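Local coordinates for conserved uncharacterized archaeal protein (Methanococcus maripaludis S2, PDB 2QZG) that is of unknown function, a small all-helical member of the UPF0147 family whose assembly holds two copies of the chain, at residues Y64-S69 with G84-L89; M22-V27 with N42-L47; P33-A38 with S69-M74. All coordinates share one frame; numbering follows the deposited sequence.

Interaction 1. Residues Y64-S69 with G84-L89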
ATOM      1  N   TYR C  64      13.471   8.103   5.747  1.00 46.35           N
ATOM      2  CA  TYR C  64      12.804   9.354   6.150  1.00 46.29           C
ATOM      3  C   TYR C  64      11.484   9.095   6.872  1.00 46.29           C
ATOM      4  O   TYR C  64      11.197   9.703   7.889  1.00 46.02           O
ATOM      5  CB  TYR C  64      12.541  10.270   4.948  1.00 45.69           C
ATOM      6  CG  TYR C  64      13.727  11.112   4.538  1.00 46.24           C
ATOM      7  CD1 TYR C  64      14.224  12.118   5.379  1.00 45.83           C
ATOM      8  CD2 TYR C  64      14.361  10.907   3.311  1.00 45.20           C
ATOM      9  CE1 TYR C  64      15.331  12.904   4.999  1.00 46.41           C
ATOM     10  CE2 TYR C  64      15.470  11.685   2.925  1.00 46.04           C
ATOM     11  CZ  TYR C  64      15.945  12.677   3.773  1.00 45.71           C
ATOM     12  OH  TYR C  64      17.036  13.441   3.391  1.00 48.52           O
ATOM     13  N   LEU C  65      10.698   8.174   6.332  1.00 46.74           N
ATOM     14  CA  LEU C  65       9.374   7.871   6.862  1.00 47.27           C
ATOM     15  C   LEU C  65       9.445   7.055   8.141  1.00 47.92           C
ATOM     16  O   LEU C  65       8.675   7.304   9.076  1.00 48.75           O
ATOM     17  CB  LEU C  65       8.527   7.158   5.796  1.00 46.72           C
ATOM     18  CG  LEU C  65       8.183   8.052   4.598  1.00 46.86           C
ATOM     19  CD1 LEU C  65       7.528   7.227   3.493  1.00 47.93           C
ATOM     20  CD2 LEU C  65       7.300   9.255   5.005  1.00 45.61           C
ATOM     21  N   ASP C  66      10.376   6.101   8.197  1.00 48.42           N
ATOM     22  CA  ASP C  66      10.577   5.287   9.415  1.00 48.96           C
ATOM     23  C   ASP C  66      11.086   6.130  10.575  1.00 48.66           C
ATOM     24  O   ASP C  66      10.695   5.913  11.712  1.00 48.74           O
ATOM     25  CB  ASP C  66      11.556   4.138   9.170  1.00 49.10           C
ATOM     26  CG  ASP C  66      10.920   2.957   8.473  1.00 50.91           C
ATOM     27  OD1 ASP C  66       9.701   2.980   8.176  1.00 53.33           O
ATOM     28  OD2 ASP C  66      11.652   1.976   8.222  1.00 53.96           O
ATOM     29  N   ASP C  67      11.968   7.085  10.283  1.00 48.55           N
ATOM     30  CA  ASP C  67      12.497   7.993  11.304  1.00 48.48           C
ATOM     31  C   ASP C  67      11.401   8.866  11.908  1.00 47.91           C
ATOM     32  O   ASP C  67      11.434   9.179  13.094  1.00 48.13           O
ATOM     33  CB  ASP C  67      13.596   8.899  10.719  1.00 48.72           C
ATOM     34  CG  ASP C  67      14.895   8.150  10.412  1.00 49.98           C
ATOM     35  OD1 ASP C  67      14.914   6.881  10.419  1.00 49.77           O
ATOM     36  OD2 ASP C  67      15.900   8.853  10.148  1.00 48.34           O
ATOM     37  N   ILE C  68      10.445   9.275  11.083  1.00 47.42           N
ATOM     38  CA  ILE C  68       9.380  10.181  11.521  1.00 47.29           C
ATOM     39  C   ILE C  68       8.206   9.417  12.142  1.00 47.60           C
ATOM     40  O   ILE C  68       7.325  10.009  12.760  1.00 47.55           O
ATOM     41  CB  ILE C  68       8.918  11.122  10.364  1.00 46.92           C
ATOM     42  CG1 ILE C  68       8.449  12.471  10.912  1.00 46.46           C
ATOM     43  CG2 ILE C  68       7.866  10.457   9.467  1.00 47.10           C
ATOM     44  CD1 ILE C  68       9.577  13.451  11.210  1.00 44.66           C
ATOM     45  N   SER C  69       8.229   8.094  11.991  1.00 48.08           N
ATOM     46  CA  SER C  69       7.179   7.204  12.479  1.00 48.43           C
ATOM     47  C   SER C  69       7.168   7.123  13.989  1.00 48.47           C
ATOM     48  O   SER C  69       6.157   6.757  14.583  1.00 48.68           O
ATOM     49  CB  SER C  69       7.367   5.792  11.902  1.00 48.55           C
ATOM     50  OG  SER C  69       8.314   5.040  12.668  1.00 49.06           O
ATOM     51  N   GLY C  84       1.033   2.381   3.989  1.00 37.75           N
ATOM     52  CA  GLY C  84       0.809   2.078   2.587  1.00 38.03           C
ATOM     53  C   GLY C  84       1.928   2.483   1.633  1.00 38.51           C
ATOM     54  O   GLY C  84       2.267   1.703   0.751  1.00 38.68           O
ATOM     55  N   ILE C  85       2.472   3.698   1.791  1.00 37.13           N
ATOM     56  CA  ILE C  85       3.608   4.181   1.014  1.00 37.62           C
ATOM     57  C   ILE C  85       4.868   3.337   1.289  1.00 37.64           C
ATOM     58  O   ILE C  85       5.573   2.963   0.357  1.00 37.56           O
ATOM     59  CB  ILE C  85       3.917   5.685   1.321  1.00 37.39           C
ATOM     60  CG1 ILE C  85       2.743   6.588   0.922  1.00 38.58           C
ATOM     61  CG2 ILE C  85       5.228   6.115   0.655  1.00 39.29           C
ATOM     62  CD1 ILE C  85       2.738   7.969   1.630  1.00 38.85           C
ATOM     63  N   VAL C  86       5.157   3.037   2.557  1.00 37.20           N
ATOM     64  CA  VAL C  86       6.338   2.205   2.885  1.00 37.78           C
ATOM     65  C   VAL C  86       6.205   0.814   2.267  1.00 38.70           C
ATOM     66  O   VAL C  86       7.146   0.314   1.645  1.00 38.99           O
ATOM     67  CB  VAL C  86       6.583   2.121   4.412  1.00 38.80           C
ATOM     68  CG1 VAL C  86       7.608   0.998   4.780  1.00 38.91           C
ATOM     69  CG2 VAL C  86       7.062   3.488   4.931  1.00 38.61           C
ATOM     70  N   SER C  87       5.024   0.207   2.428  1.00 37.82           N
ATOM     71  CA  SER C  87       4.726  -1.111   1.852  1.00 38.00           C
ATOM     72  C   SER C  87       5.010  -1.142   0.353  1.00 37.55           C
ATOM     73  O   SER C  87       5.605  -2.073  -0.156  1.00 37.16           O
ATOM     74  CB  SER C  87       3.261  -1.457   2.092  1.00 37.05           C
ATOM     75  OG  SER C  87       3.030  -1.506   3.478  1.00 38.21           O
ATOM     76  N   GLU C  88       4.527  -0.127  -0.341  1.00 38.00           N
ATOM     77  CA  GLU C  88       4.748  -0.001  -1.774  1.00 38.17           C
ATOM     78  C   GLU C  88       6.209   0.256  -2.126  1.00 38.47           C
ATOM     79  O   GLU C  88       6.725  -0.374  -3.051  1.00 38.10           O
ATOM     80  CB  GLU C  88       3.862   1.081  -2.343  1.00 37.77           C
ATOM     81  CG  GLU C  88       2.373   0.755  -2.286  1.00 39.04           C
ATOM     82  CD  GLU C  88       1.537   1.973  -2.642  1.00 44.47           C
ATOM     83  OE1 GLU C  88       2.132   2.942  -3.122  1.00 43.36           O
ATOM     84  OE2 GLU C  88       0.303   1.972  -2.460  1.00 44.97           O
ATOM     85  N   LEU C  89       6.877   1.140  -1.378  1.00 38.51           N
ATOM     86  CA  LEU C  89       8.329   1.383  -1.560  1.00 39.34           C
ATOM     87  C   LEU C  89       9.152   0.110  -1.443  1.00 40.80           C
ATOM     88  O   LEU C  89      10.138  -0.068  -2.156  1.00 41.08           O
ATOM     89  CB  LEU C  89       8.851   2.439  -0.571  1.00 38.87           C
ATOM     90  CG  LEU C  89       8.593   3.890  -0.974  1.00 39.12           C
ATOM     91  CD1 LEU C  89       8.736   4.873   0.209  1.00 40.81           C
ATOM     92  CD2 LEU C  89       9.527   4.306  -2.121  1.00 39.05           C
TER

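Interaction 2. Residues M22-V27 with N42-L47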
HETATM    1  N   MSE C  22       1.009   9.875  -3.491  1.00 44.91           N
HETATM    2  CA  MSE C  22       0.565   9.587  -2.129  1.00 47.11           C
HETATM    3  C   MSE C  22       1.339  10.411  -1.109  1.00 45.05           C
HETATM    4  O   MSE C  22       0.758  10.939  -0.162  1.00 44.15           O
HETATM    5  CB  MSE C  22       0.667   8.100  -1.818  1.00 46.05           C
HETATM    6  CG  MSE C  22      -0.497   7.302  -2.295  1.00 48.17           C
HETATM    7 SE   MSE C  22      -0.085   5.403  -2.013  1.00 56.59          SE
HETATM    8  CE  MSE C  22       1.091   5.187  -3.504  1.00 49.68           C
ATOM      9  N   LEU C  23       2.649  10.534  -1.321  1.00 44.73           N
ATOM     10  CA  LEU C  23       3.488  11.400  -0.496  1.00 44.42           C
ATOM     11  C   LEU C  23       3.056  12.864  -0.564  1.00 45.17           C
ATOM     12  O   LEU C  23       3.015  13.556   0.453  1.00 45.69           O
ATOM     13  CB  LEU C  23       4.964  11.238  -0.881  1.00 44.64           C
ATOM     14  CG  LEU C  23       5.656   9.974  -0.351  1.00 43.19           C
ATOM     15  CD1 LEU C  23       6.995   9.755  -1.054  1.00 41.88           C
ATOM     16  CD2 LEU C  23       5.842  10.063   1.148  1.00 41.70           C
ATOM     17  N   GLU C  24       2.723  13.337  -1.757  1.00 45.32           N
ATOM     18  CA  GLU C  24       2.275  14.727  -1.934  1.00 45.99           C
ATOM     19  C   GLU C  24       0.988  15.027  -1.175  1.00 45.75           C
ATOM     20  O   GLU C  24       0.773  16.162  -0.735  1.00 45.86           O
ATOM     21  CB  GLU C  24       2.143  15.074  -3.419  1.00 45.76           C
ATOM     22  CG  GLU C  24       2.007  16.578  -3.745  1.00 47.78           C
ATOM     23  CD  GLU C  24       3.084  17.464  -3.103  1.00 50.85           C
ATOM     24  OE1 GLU C  24       4.279  17.067  -3.087  1.00 53.27           O
ATOM     25  OE2 GLU C  24       2.734  18.559  -2.606  1.00 48.86           O
ATOM     26  N   GLU C  25       0.152  14.006  -1.012  1.00 45.90           N
ATOM     27  CA  GLU C  25      -1.096  14.107  -0.263  1.00 46.82           C
ATOM     28  C   GLU C  25      -0.834  14.520   1.194  1.00 46.40           C
ATOM     29  O   GLU C  25      -1.459  15.452   1.705  1.00 46.63           O
ATOM     30  CB  GLU C  25      -1.874  12.785  -0.344  1.00 46.54           C
ATOM     31  CG  GLU C  25      -3.348  12.864   0.079  1.00 48.17           C
ATOM     32  CD  GLU C  25      -4.125  11.580  -0.238  1.00 48.53           C
ATOM     33  OE1 GLU C  25      -3.497  10.579  -0.646  1.00 51.26           O
ATOM     34  OE2 GLU C  25      -5.366  11.573  -0.084  1.00 50.72           O
ATOM     35  N   ILE C  26       0.106  13.838   1.845  1.00 46.19           N
ATOM     36  CA  ILE C  26       0.544  14.184   3.208  1.00 45.50           C
ATOM     37  C   ILE C  26       1.208  15.566   3.269  1.00 45.71           C
ATOM     38  O   ILE C  26       1.008  16.320   4.232  1.00 45.82           O
ATOM     39  CB  ILE C  26       1.569  13.169   3.719  1.00 45.74           C
ATOM     40  CG1 ILE C  26       0.968  11.737   3.737  1.00 45.46           C
ATOM     41  CG2 ILE C  26       2.126  13.607   5.074  1.00 43.78           C
ATOM     42  CD1 ILE C  26       1.993  10.648   4.069  1.00 45.45           C
ATOM     43  N   VAL C  27       2.021  15.872   2.261  1.00 45.73           N
ATOM     44  CA  VAL C  27       2.719  17.163   2.169  1.00 44.92           C
ATOM     45  C   VAL C  27       1.718  18.314   2.194  1.00 44.89           C
ATOM     46  O   VAL C  27       1.924  19.301   2.899  1.00 44.65           O
ATOM     47  CB  VAL C  27       3.675  17.236   0.935  1.00 44.72           C
ATOM     48  CG1 VAL C  27       4.232  18.670   0.702  1.00 44.57           C
ATOM     49  CG2 VAL C  27       4.842  16.267   1.105  1.00 46.09           C
ATOM     50  N   ASN C  42      10.718  15.203   1.958  1.00 45.11           N
ATOM     51  CA  ASN C  42      12.065  14.652   1.936  1.00 44.97           C
ATOM     52  C   ASN C  42      12.117  13.272   1.289  1.00 44.24           C
ATOM     53  O   ASN C  42      13.001  12.974   0.466  1.00 42.57           O
ATOM     54  CB  ASN C  42      12.616  14.622   3.357  1.00 45.39           C
ATOM     55  CG  ASN C  42      12.855  16.020   3.916  1.00 46.12           C
ATOM     56  OD1 ASN C  42      12.886  17.000   3.169  1.00 46.64           O
ATOM     57  ND2 ASN C  42      13.022  16.115   5.227  1.00 44.85           N
ATOM     58  N   ALA C  43      11.150  12.434   1.651  1.00 44.61           N
ATOM     59  CA  ALA C  43      11.042  11.084   1.097  1.00 44.49           C
ATOM     60  C   ALA C  43      10.748  11.145  -0.402  1.00 45.08           C
ATOM     61  O   ALA C  43      11.353  10.417  -1.210  1.00 45.69           O
ATOM     62  CB  ALA C  43       9.947  10.323   1.818  1.00 44.38           C
ATOM     63  N   LYS C  44       9.830  12.036  -0.771  1.00 44.69           N
ATOM     64  CA  LYS C  44       9.454  12.220  -2.163  1.00 45.36           C
ATOM     65  C   LYS C  44      10.637  12.675  -3.034  1.00 45.54           C
ATOM     66  O   LYS C  44      10.831  12.161  -4.140  1.00 45.72           O
ATOM     67  CB  LYS C  44       8.273  13.192  -2.249  1.00 45.64           C
ATOM     68  CG  LYS C  44       7.659  13.278  -3.629  1.00 48.03           C
ATOM     69  CD  LYS C  44       6.569  14.345  -3.699  1.00 51.65           C
ATOM     70  CE  LYS C  44       6.675  15.079  -5.016  1.00 52.89           C
ATOM     71  NZ  LYS C  44       5.679  16.172  -5.228  1.00 55.60           N
ATOM     72  N   ASN C  45      11.430  13.631  -2.540  1.00 45.08           N
ATOM     73  CA  ASN C  45      12.605  14.076  -3.277  1.00 45.54           C
ATOM     74  C   ASN C  45      13.724  13.035  -3.314  1.00 45.09           C
ATOM     75  O   ASN C  45      14.482  12.995  -4.264  1.00 44.92           O
ATOM     76  CB  ASN C  45      13.129  15.408  -2.725  1.00 45.45           C
ATOM     77  CG  ASN C  45      12.156  16.546  -2.946  1.00 46.71           C
ATOM     78  OD1 ASN C  45      11.568  16.672  -4.010  1.00 48.06           O
ATOM     79  ND2 ASN C  45      11.990  17.381  -1.937  1.00 47.14           N
ATOM     80  N   ALA C  46      13.831  12.224  -2.267  1.00 45.39           N
ATOM     81  CA  ALA C  46      14.768  11.085  -2.241  1.00 46.33           C
ATOM     82  C   ALA C  46      14.558  10.129  -3.423  1.00 47.04           C
ATOM     83  O   ALA C  46      15.521   9.586  -3.961  1.00 47.04           O
ATOM     84  CB  ALA C  46      14.657  10.325  -0.912  1.00 45.61           C
ATOM     85  N   LEU C  47      13.300   9.947  -3.827  1.00 48.47           N
ATOM     86  CA  LEU C  47      12.938   9.068  -4.958  1.00 49.84           C
ATOM     87  C   LEU C  47      13.421   9.548  -6.308  1.00 50.69           C
ATOM     88  O   LEU C  47      13.508   8.759  -7.244  1.00 51.10           O
ATOM     89  CB  LEU C  47      11.427   8.876  -5.050  1.00 49.65           C
ATOM     90  CG  LEU C  47      10.759   8.055  -3.969  1.00 49.70           C
ATOM     91  CD1 LEU C  47       9.255   8.048  -4.187  1.00 51.28           C
ATOM     92  CD2 LEU C  47      11.320   6.631  -3.977  1.00 50.79           C
TER

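Interaction 3. Residues P33-A38 with S69-M74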
ATOM      1  N   PRO C  33       1.459  17.761  11.545  1.00 48.08           N
ATOM      2  CA  PRO C  33       2.610  18.556  11.983  1.00 48.57           C
ATOM      3  C   PRO C  33       3.578  18.857  10.828  1.00 48.87           C
ATOM      4  O   PRO C  33       3.842  17.999   9.973  1.00 49.05           O
ATOM      5  CB  PRO C  33       3.272  17.658  13.025  1.00 48.30           C
ATOM      6  CG  PRO C  33       2.136  16.888  13.616  1.00 48.15           C
ATOM      7  CD  PRO C  33       1.169  16.654  12.479  1.00 48.20           C
ATOM      8  N   ARG C  34       4.093  20.073  10.811  1.00 49.28           N
ATOM      9  CA  ARG C  34       4.963  20.509   9.741  1.00 49.39           C
ATOM     10  C   ARG C  34       6.195  19.619   9.588  1.00 48.72           C
ATOM     11  O   ARG C  34       6.652  19.410   8.477  1.00 49.01           O
ATOM     12  CB  ARG C  34       5.325  22.000   9.903  1.00 50.26           C
ATOM     13  CG  ARG C  34       4.110  22.887   9.724  1.00 52.20           C
ATOM     14  CD  ARG C  34       4.435  24.325   9.588  1.00 57.94           C
ATOM     15  NE  ARG C  34       4.704  24.699   8.207  1.00 62.86           N
ATOM     16  CZ  ARG C  34       3.818  25.261   7.394  1.00 63.17           C
ATOM     17  NH1 ARG C  34       2.583  25.529   7.814  1.00 62.75           N
ATOM     18  NH2 ARG C  34       4.177  25.543   6.155  1.00 64.32           N
ATOM     19  N   ASN C  35       6.718  19.078  10.684  1.00 47.83           N
ATOM     20  CA  ASN C  35       7.886  18.199  10.598  1.00 47.65           C
ATOM     21  C   ASN C  35       7.610  16.864   9.870  1.00 47.38           C
ATOM     22  O   ASN C  35       8.493  16.300   9.237  1.00 47.01           O
ATOM     23  CB  ASN C  35       8.500  17.956  11.978  1.00 47.47           C
ATOM     24  CG  ASN C  35       7.635  17.081  12.858  1.00 47.59           C
ATOM     25  OD1 ASN C  35       6.457  17.373  13.077  1.00 45.86           O
ATOM     26  ND2 ASN C  35       8.216  15.994  13.368  1.00 46.22           N
ATOM     27  N   ILE C  36       6.375  16.392   9.944  1.00 47.25           N
ATOM     28  CA  ILE C  36       5.993  15.123   9.327  1.00 47.37           C
ATOM     29  C   ILE C  36       5.686  15.335   7.840  1.00 47.02           C
ATOM     30  O   ILE C  36       6.039  14.505   6.996  1.00 47.83           O
ATOM     31  CB  ILE C  36       4.806  14.462  10.063  1.00 46.94           C
ATOM     32  CG1 ILE C  36       5.230  14.032  11.464  1.00 48.52           C
ATOM     33  CG2 ILE C  36       4.273  13.257   9.278  1.00 48.23           C
ATOM     34  CD1 ILE C  36       4.077  13.924  12.464  1.00 49.91           C
ATOM     35  N   ARG C  37       4.995  16.422   7.545  1.00 46.47           N
ATOM     36  CA  ARG C  37       4.839  16.930   6.190  1.00 46.34           C
ATOM     37  C   ARG C  37       6.192  17.177   5.479  1.00 46.40           C
ATOM     38  O   ARG C  37       6.329  16.887   4.284  1.00 45.78           O
ATOM     39  CB  ARG C  37       4.034  18.232   6.228  1.00 46.34           C
ATOM     40  CG  ARG C  37       2.610  18.096   6.786  1.00 44.42           C
ATOM     41  CD  ARG C  37       1.954  19.484   6.998  1.00 47.60           C
ATOM     42  NE  ARG C  37       1.772  20.185   5.732  1.00 51.11           N
ATOM     43  CZ  ARG C  37       1.323  21.430   5.582  1.00 50.91           C
ATOM     44  NH1 ARG C  37       0.988  22.188   6.624  1.00 51.34           N
ATOM     45  NH2 ARG C  37       1.212  21.918   4.360  1.00 50.02           N
ATOM     46  N   ALA C  38       7.167  17.754   6.195  1.00 46.02           N
ATOM     47  CA  ALA C  38       8.517  17.947   5.632  1.00 45.56           C
ATOM     48  C   ALA C  38       9.220  16.607   5.375  1.00 45.65           C
ATOM     49  O   ALA C  38       9.871  16.438   4.338  1.00 46.00           O
ATOM     50  CB  ALA C  38       9.368  18.849   6.515  1.00 45.32           C
ATOM     51  N   SER C  69       8.229   8.094  11.991  1.00 48.08           N
ATOM     52  CA  SER C  69       7.179   7.204  12.479  1.00 48.43           C
ATOM     53  C   SER C  69       7.168   7.123  13.989  1.00 48.47           C
ATOM     54  O   SER C  69       6.157   6.757  14.583  1.00 48.68           O
ATOM     55  CB  SER C  69       7.367   5.792  11.902  1.00 48.55           C
ATOM     56  OG  SER C  69       8.314   5.040  12.668  1.00 49.06           O
ATOM     57  N   GLU C  70       8.300   7.459  14.599  1.00 48.55           N
ATOM     58  CA  GLU C  70       8.453   7.393  16.045  1.00 48.76           C
ATOM     59  C   GLU C  70       8.026   8.711  16.716  1.00 48.25           C
ATOM     60  O   GLU C  70       8.118   8.864  17.938  1.00 48.06           O
ATOM     61  CB  GLU C  70       9.895   7.019  16.403  1.00 49.11           C
ATOM     62  CG  GLU C  70      10.025   6.135  17.655  1.00 50.32           C
ATOM     63  CD  GLU C  70       9.647   4.678  17.405  1.00 51.48           C
ATOM     64  OE1 GLU C  70       9.767   4.206  16.248  1.00 52.79           O
ATOM     65  OE2 GLU C  70       9.233   4.002  18.369  1.00 51.54           O
ATOM     66  N   ASP C  71       7.554   9.647  15.889  1.00 47.65           N
ATOM     67  CA  ASP C  71       7.012  10.927  16.341  1.00 46.75           C
ATOM     68  C   ASP C  71       5.690  10.682  17.077  1.00 46.16           C
ATOM     69  O   ASP C  71       4.760  10.110  16.508  1.00 45.87           O
ATOM     70  CB  ASP C  71       6.788  11.854  15.139  1.00 46.49           C
ATOM     71  CG  ASP C  71       6.837  13.323  15.507  1.00 46.14           C
ATOM     72  OD1 ASP C  71       5.787  13.882  15.891  1.00 46.26           O
ATOM     73  OD2 ASP C  71       7.925  13.928  15.386  1.00 44.70           O
ATOM     74  N   PRO C  72       5.598  11.124  18.342  1.00 45.65           N
ATOM     75  CA  PRO C  72       4.380  10.867  19.118  1.00 45.60           C
ATOM     76  C   PRO C  72       3.159  11.674  18.649  1.00 45.43           C
ATOM     77  O   PRO C  72       2.019  11.315  18.992  1.00 45.45           O
ATOM     78  CB  PRO C  72       4.778  11.266  20.546  1.00 45.25           C
ATOM     79  CG  PRO C  72       5.855  12.275  20.373  1.00 45.36           C
ATOM     80  CD  PRO C  72       6.604  11.877  19.118  1.00 45.88           C
ATOM     81  N   ASN C  73       3.401  12.742  17.878  1.00 44.95           N
ATOM     82  CA  ASN C  73       2.333  13.638  17.418  1.00 44.83           C
ATOM     83  C   ASN C  73       1.664  13.232  16.114  1.00 45.38           C
ATOM     84  O   ASN C  73       0.803  13.938  15.586  1.00 45.32           O
ATOM     85  CB  ASN C  73       2.840  15.077  17.313  1.00 44.28           C
ATOM     86  CG  ASN C  73       2.327  15.956  18.443  1.00 43.70           C
ATOM     87  OD1 ASN C  73       1.977  15.467  19.520  1.00 40.80           O
ATOM     88  ND2 ASN C  73       2.253  17.256  18.191  1.00 42.89           N
HETATM   89  N   MSE C  74       2.039  12.084  15.588  1.00 45.94           N
HETATM   90  CA  MSE C  74       1.489  11.725  14.300  1.00 47.76           C
HETATM   91  C   MSE C  74       0.043  11.245  14.305  1.00 45.49           C
HETATM   92  O   MSE C  74      -0.323  10.371  15.103  1.00 44.92           O
HETATM   93  CB  MSE C  74       2.355  10.733  13.593  1.00 47.60           C
HETATM   94  CG  MSE C  74       2.134  10.888  12.123  1.00 50.55           C
HETATM   95 SE   MSE C  74       2.765   9.374  11.350  1.00 56.18          SE
HETATM   96  CE  MSE C  74       4.652   9.845  11.270  1.00 50.30           C
TER

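Interaction 1. Residues Y64-S69 with G84-L89
Leu-65, on the last turns of helix 54-68, takes part in every apolar pair of the contact with helix 76-90. Its CB is already engaged, lying 4.0 Å from CG2 of Val-86, the residue whose CA is nearest to its own across the pair. From there CG stands anti to the carbonyl carbon (chi1 -67°), and an extended second torsion (chi2 172°) drives CD1 straight into the facing helix. That single methyl meets three side chains one helical turn or less apart. CG2 of Ile-85 is the closest, 3.8 Å from Leu-65 CD1, and the two side chains cross at about a right angle. CG2 of Val-86 lies 4.0 Å from the same methyl, the two side chains sliding past each other in opposite directions, and CD1 of Leu-89 approaches Leu-65 CD1 to 4.2 Å. The contact is thus one leucine tip set against the i, i+1 and i+4 positions of a neighbouring helix. Helices 54-68 and 76-90 are consecutive in the chain and form a helical hairpin within an all-alpha fold; the short segments run roughly antiparallel, at 144°, with axes 10.9 Å apart at closest approach. At this spacing the contact is made by side chains alone. Beyond the core, the exposed Asp-66 brings OD1 to 4.2 Å from Val-86 CG2, so a carboxylate borders the apolar patch on its outer side. One turn on, Ser-69 OG donates to Asp-66 O over 2.7 Å, in the carbonyl plane and on a lone pair, giving that carbonyl a side-chain partner. Ile-85 also packs on Met-22 and Ile-26 of helix 12-27, while Glu-88 lies against Trp-83 of the second subunit.

Interaction 2. Residues M22-V27 with N42-L47
At the centre of this pair, CD1 of Leu-23 is pressed against the backbone of the opposite helix, 3.6 Å from Lys-44 N. The same leucine spreads its two methyls over Ala-43, with CD1 and CD2 each 4.2 Å from Ala-43 CB, and CD1 also meets CD1 of Leu-47 one turn further along. The small side chain of Ala-43 is consistent with so close an approach of Leu-23 to the main chain. At the side of this apolar patch runs a salt bridge: Lys-44 NZ donates to Glu-24 OE1 over 2.7 Å, reaching the oxygen from above the carboxylate plane, 39° out of it. Helices 12-27 and 34-46 follow one another as an antiparallel helical hairpin, their short segments inclined at 152° with axes 9.6 Å apart at closest approach. The torsions of the two side chains bring the charged groups together. Lys-44 leaves its helix with CG anti to the backbone N (chi1 -171°), lays CB within 3.9 Å of Leu-23 CD1, and bends at its third torsion; Glu-24 starts out likewise anti to the backbone N but turns at chi2, so that the two side chains cross obliquely. The other carboxylate oxygen, Glu-24 OE2, lies close to Glu-28 OE2, and the lysine would be expected to ease this crowding of like charges. Further out, Leu-65 of helix 54-68 covers both Leu-23 and Ala-43, and Leu-47 packs on Leu-89 of helix 76-90.

Interaction 3. Residues P33-A38 with S69-M74
Two flat polar groups meet tip to tip, the amide of Asn-35 and the carboxylate of Asp-71, with their planes turned 46° from each other. Asn-35 ND2 donates to Asp-71 OD2 over 2.9 Å with a bent N-H...O angle of 142°. The acceptor lies almost in the amide plane, whereas the donor stands above the carboxylate plane, 53° out of it. Asn-35 reaches this oxygen with CG in the crowded position between the backbone N and the carbonyl carbon. The other carboxylate oxygen, Asp-71 OD1, turns back on its own loop and takes a weak hydrogen bond from Asn-73 N at 3.3 Å. Asp-71 OD1 also lies 3.8 Å from Ile-36 CD1. An alanine in place of Asp-71 would remove both carboxylate bonds and would probably loosen the tie between the turn and the start of helix 34-46. Asp-71 to Met-74 form a type I beta turn, which faces the N-terminal end of that helix. Pro-33 occupies the N-cap position there, its O accepting from both Ile-36 N and Arg-37 N. The proline ring crosses Asn-73 obliquely, and Pro-33 CG lies 3.8 Å from Asn-73 O. Deeper in, Ile-36 CD1 packs 3.6 Å from CG of Met-74, modelled as selenomethionine, whose chain bends at chi3 and brings CE to 4.0 Å from Ile-36 CG2. This apolar layer lies beneath the polar link and is the more buried part of the contact. Ile-68, near the end of helix 54-68, touches Asn-35, Ile-36 and Met-74 alike, and Met-74 also packs on Arg-79 and Ile-82, so the loop between helices 54-68 and 76-90 is held against both of them and the start of helix 34-46.

Overall arrangement
The chain builds two consecutive helical hairpins, 12-27 with 34-46 and 54-68 with 76-90. Interaction 2 lies within the first and interaction 1 within the second, in series along the sequence; their centres are about 10 Å apart, and each is about 5 Å from the centre of the chain. They touch each other directly, among other places where the exposed Tyr-64 packs on Asn-42, so the two hairpins pack as one unit. Interaction 3 lies farther out, about 12 Å from interaction 1 and about 13 Å from interaction 2 between centres. It shares Ser-69 with the former and helix 34-46 with the latter, and its segments alternate with those of both, tying one hairpin to the other's connecting loop.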